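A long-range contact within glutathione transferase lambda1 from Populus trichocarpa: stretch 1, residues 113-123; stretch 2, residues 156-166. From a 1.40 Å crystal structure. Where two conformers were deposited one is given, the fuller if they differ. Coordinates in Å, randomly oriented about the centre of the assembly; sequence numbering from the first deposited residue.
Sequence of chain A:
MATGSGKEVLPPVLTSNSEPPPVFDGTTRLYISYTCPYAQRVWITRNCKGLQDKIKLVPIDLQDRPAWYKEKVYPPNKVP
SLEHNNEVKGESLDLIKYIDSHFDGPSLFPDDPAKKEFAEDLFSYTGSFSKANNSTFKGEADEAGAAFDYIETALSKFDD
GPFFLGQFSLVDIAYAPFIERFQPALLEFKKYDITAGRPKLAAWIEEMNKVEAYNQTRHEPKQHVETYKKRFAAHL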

# COMPACT_ATOMS: atom_id res chain seq x y z
N PRO A 113 22.97 -2.92 -3.49
CA PRO A 113 22.97 -2.98 -2.02
C PRO A 113 22.73 -1.62 -1.36
O PRO A 113 22.05 -1.58 -0.33
CB PRO A 113 24.37 -3.51 -1.70
CG PRO A 113 24.73 -4.33 -2.89
CD PRO A 113 24.16 -3.59 -4.06
N ALA A 114 23.25 -0.54 -1.91
CA ALA A 114 23.04 0.77 -1.32
C ALA A 114 21.58 1.19 -1.39
O ALA A 114 21.06 1.81 -0.45
CB ALA A 114 23.92 1.81 -1.99
N LYS A 115 20.92 0.86 -2.49
CA LYS A 115 19.50 1.18 -2.62
C LYS A 115 18.68 0.32 -1.68
O LYS A 115 17.72 0.80 -1.08
CB LYS A 115 19.03 1.02 -4.06
CG LYS A 115 19.50 2.13 -4.97
CD LYS A 115 18.99 1.94 -6.37
CE LYS A 115 19.34 3.13 -7.24
NZ LYS A 115 18.72 2.99 -8.58
N LYS A 116 19.07 -0.94 -1.55
CA LYS A 116 18.39 -1.85 -0.62
C LYS A 116 18.48 -1.33 0.81
O LYS A 116 17.49 -1.33 1.54
CB LYS A 116 18.96 -3.26 -0.72
CG LYS A 116 18.74 -3.94 -2.08
CD LYS A 116 19.22 -5.39 -2.07
CE LYS A 116 18.40 -6.24 -1.10
NZ LYS A 116 18.95 -7.61 -0.94
N GLU A 117 19.67 -0.86 1.20
CA GLU A 117 19.88 -0.33 2.55
C GLU A 117 19.02 0.90 2.81
O GLU A 117 18.42 1.04 3.87
CB GLU A 117 21.36 0.01 2.78
CG GLU A 117 21.63 0.75 4.08
CD GLU A 117 23.07 1.22 4.20
OE1 GLU A 117 23.93 0.71 3.45
OE2 GLU A 117 23.34 2.10 5.05
N PHE A 118 18.98 1.80 1.84
CA PHE A 118 18.18 3.01 1.97
C PHE A 118 16.71 2.64 2.03
O PHE A 118 15.94 3.24 2.80
CB PHE A 118 18.45 3.95 0.79
CG PHE A 118 17.88 5.33 0.96
CD1 PHE A 118 18.32 6.15 1.99
CD2 PHE A 118 16.93 5.80 0.09
CE1 PHE A 118 17.80 7.42 2.14
CE2 PHE A 118 16.40 7.07 0.24
CZ PHE A 118 16.84 7.88 1.26
N ALA A 119 16.32 1.64 1.24
CA ALA A 119 14.94 1.16 1.23
C ALA A 119 14.53 0.69 2.62
O ALA A 119 13.42 0.96 3.07
CB ALA A 119 14.77 0.03 0.22
N GLU A 120 15.43 -0.02 3.30
CA GLU A 120 15.10 -0.50 4.63
C GLU A 120 14.94 0.66 5.61
O GLU A 120 14.06 0.62 6.46
CB GLU A 120 16.13 -1.54 5.10
CG GLU A 120 16.13 -2.80 4.24
CD GLU A 120 14.76 -3.46 4.15
OE1 GLU A 120 14.01 -3.44 5.15
OE2 GLU A 120 14.43 -4.01 3.08
N ASP A 121 15.75 1.71 5.46
CA ASP A 121 15.56 2.93 6.25
C ASP A 121 14.16 3.51 6.03
O ASP A 121 13.50 3.95 6.98
CB ASP A 121 16.61 3.99 5.90
CG ASP A 121 18.01 3.62 6.37
OD1 ASP A 121 18.13 2.81 7.31
OD2 ASP A 121 18.98 4.16 5.80
N LEU A 122 13.70 3.51 4.78
CA LEU A 122 12.41 4.09 4.44
C LEU A 122 11.23 3.22 4.86
O LEU A 122 10.20 3.74 5.30
CB LEU A 122 12.35 4.40 2.94
CG LEU A 122 13.30 5.51 2.51
CD1 LEU A 122 13.18 5.74 1.02
CD2 LEU A 122 13.03 6.79 3.30
N PHE A 123 11.37 1.91 4.73
CA PHE A 123 10.36 1.01 5.28
C PHE A 123 10.22 1.19 6.79
O PHE A 123 9.11 1.21 7.32
CB PHE A 123 10.70 -0.45 4.98
CG PHE A 123 10.50 -0.84 3.54
CD1 PHE A 123 9.37 -0.45 2.85
CD2 PHE A 123 11.43 -1.64 2.90
CE1 PHE A 123 9.18 -0.81 1.52
CE2 PHE A 123 11.26 -2.01 1.57
CZ PHE A 123 10.13 -1.60 0.88
N SER A 156 15.80 13.10 -2.57
CA SER A 156 16.98 13.73 -3.15
C SER A 156 18.20 12.80 -3.10
O SER A 156 19.27 13.15 -3.59
CB SER A 156 17.29 15.04 -2.41
OG SER A 156 16.11 15.75 -2.09
N LYS A 157 18.03 11.63 -2.50
CA LYS A 157 19.13 10.67 -2.32
C LYS A 157 19.64 10.05 -3.62
O LYS A 157 20.85 10.00 -3.87
CB LYS A 157 18.70 9.57 -1.35
CG LYS A 157 19.71 8.46 -1.15
CD LYS A 157 20.86 8.89 -0.29
CE LYS A 157 21.60 7.67 0.25
NZ LYS A 157 22.74 8.07 1.10
N PHE A 158 18.72 9.54 -4.43
CA PHE A 158 19.08 8.89 -5.69
C PHE A 158 18.54 9.67 -6.87
O PHE A 158 17.33 9.87 -6.98
CB PHE A 158 18.59 7.44 -5.71
CG PHE A 158 19.26 6.56 -4.69
CD1 PHE A 158 20.57 6.15 -4.87
CD2 PHE A 158 18.58 6.16 -3.55
CE1 PHE A 158 21.20 5.36 -3.92
CE2 PHE A 158 19.20 5.37 -2.61
CZ PHE A 158 20.51 4.97 -2.80
N ASP A 159 19.43 10.11 -7.75
CA ASP A 159 19.00 10.96 -8.86
C ASP A 159 18.86 10.22 -10.18
O ASP A 159 18.90 10.84 -11.24
CB ASP A 159 19.94 12.16 -9.02
CG ASP A 159 21.38 11.75 -9.23
OD1 ASP A 159 21.65 10.56 -9.47
OD2 ASP A 159 22.26 12.65 -9.17
N ASP A 160 18.69 8.90 -10.12
CA ASP A 160 18.49 8.14 -11.36
C ASP A 160 17.02 7.87 -11.68
O ASP A 160 16.70 7.05 -12.56
CB ASP A 160 19.33 6.85 -11.40
CG ASP A 160 19.26 6.03 -10.13
OD1 ASP A 160 18.68 6.49 -9.13
OD2 ASP A 160 19.84 4.92 -10.12
N GLY A 161 16.13 8.58 -10.99
CA GLY A 161 14.71 8.53 -11.27
C GLY A 161 13.97 9.36 -10.23
O GLY A 161 14.59 9.86 -9.30
N PRO A 162 12.66 9.53 -10.41
CA PRO A 162 11.87 10.42 -9.55
C PRO A 162 11.33 9.75 -8.29
O PRO A 162 10.64 10.39 -7.49
CB PRO A 162 10.72 10.84 -10.47
CG PRO A 162 10.49 9.65 -11.34
CD PRO A 162 11.86 9.02 -11.54
N PHE A 163 11.64 8.47 -8.12
CA PHE A 163 11.08 7.68 -7.02
C PHE A 163 12.08 7.52 -5.90
O PHE A 163 13.20 7.99 -5.99
CB PHE A 163 10.60 6.34 -7.57
CG PHE A 163 9.47 6.47 -8.56
CD1 PHE A 163 8.22 6.88 -8.14
CD2 PHE A 163 9.67 6.23 -9.90
CE1 PHE A 163 7.18 7.01 -9.06
CE2 PHE A 163 8.64 6.35 -10.80
CZ PHE A 163 7.40 6.76 -10.39
N PHE A 164 11.67 6.90 -4.79
CA PHE A 164 12.54 6.82 -3.62
C PHE A 164 13.90 6.19 -3.88
O PHE A 164 14.91 6.67 -3.37
CB PHE A 164 11.85 6.11 -2.45
CG PHE A 164 10.80 6.94 -1.77
CD1 PHE A 164 11.16 8.03 -0.98
CD2 PHE A 164 9.46 6.62 -1.91
CE1 PHE A 164 10.18 8.79 -0.35
CE2 PHE A 164 8.48 7.37 -1.27
CZ PHE A 164 8.85 8.46 -0.49
N LEU A 165 13.92 5.12 -4.68
CA LEU A 165 15.18 4.46 -5.02
C LEU A 165 15.61 4.80 -6.44
O LEU A 165 16.31 4.03 -7.08
CB LEU A 165 15.05 2.95 -4.85
CG LEU A 165 14.48 2.52 -3.50
CD1 LEU A 165 14.44 1.01 -3.46
CD2 LEU A 165 15.28 3.10 -2.33
N GLY A 166 15.20 5.97 -6.92
CA GLY A 166 15.45 6.35 -8.30
C GLY A 166 14.35 5.77 -9.18
O GLY A 166 13.34 6.41 -9.45

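Stretch 1 is helical throughout, and stretch 2 is an irregular segment that packs along one side of it. Together they bury 506 Å² of surface, counting both sides. The helix offers Ala114, Lys115, Phe118, Ala119 and Leu122, residues spaced three or four apart or adjacent, as one helical side requires.

Ser156 begins stretch 2 with its CB pointing away from the helix and makes no contact. Lys157 points toward it. Lys157 CG lies over one face of the Phe118 ring, 3.8 Å from the Phe118 centroid and 9° off the ring normal. This CH-pi contact uses the methylene part of the lysine, which suits an exposed residue beside an aromatic ring.

Phe158 also points toward the helix. It forms an offset edge-to-face pair with Phe118, the edge of Phe158 facing the Phe118 ring. The centroids of the Phe118 and Phe158 rings are 5.5 Å apart and the planes meet at 76°. The closest atoms are Phe118 CD2 and Phe158 CE2, at 3.6 Å. Over one face of the Phe158 ring lies Lys115, with Lys115 CG 3.9 Å from the Phe158 centroid. A flat ring can thus meet an aromatic neighbour and an alkyl chain at once.

Asp159 makes no contact with the helix. Asp160 carries the charged link: Asp160 OD2 accepts a hydrogen bond from Lys115 NZ at 2.7 Å, within a salt bridge. The CA-to-CB bond of Lys115 points sideways, but chi2 to chi4 are all t. The extended chain crosses Phe158 and delivers its ammonium group to the carboxylate.

Gly161, Pro162 and Phe163 do not touch the helix. Phe163 opens a type I turn that ends at Gly166, closed by Gly166 N to Phe163 O at 3.0 Å. The turn contains two residues that do make contact. Phe164 is buried and points toward the helix, where Phe164 CD1 meets Leu122 CD1 at 3.7 Å. Its carbonyl O lies at the edge of the Phe118 ring.

Leu165 is buried and has the largest covered area in stretch 2. Leu165 CD1 packs on Ala119 CB at 3.8 Å, and Leu165 CD2 lies 4.0 Å from Phe118 CD2. The single methyl of Ala119 is buried and lies against the leucine methyl. Leu165 O takes a second, weak hydrogen bond from Lys115 NZ, at 3.0 Å.

Gly166 suits its place because its backbone angles call for glycine. A CB here would also clash with Asp160 OD1.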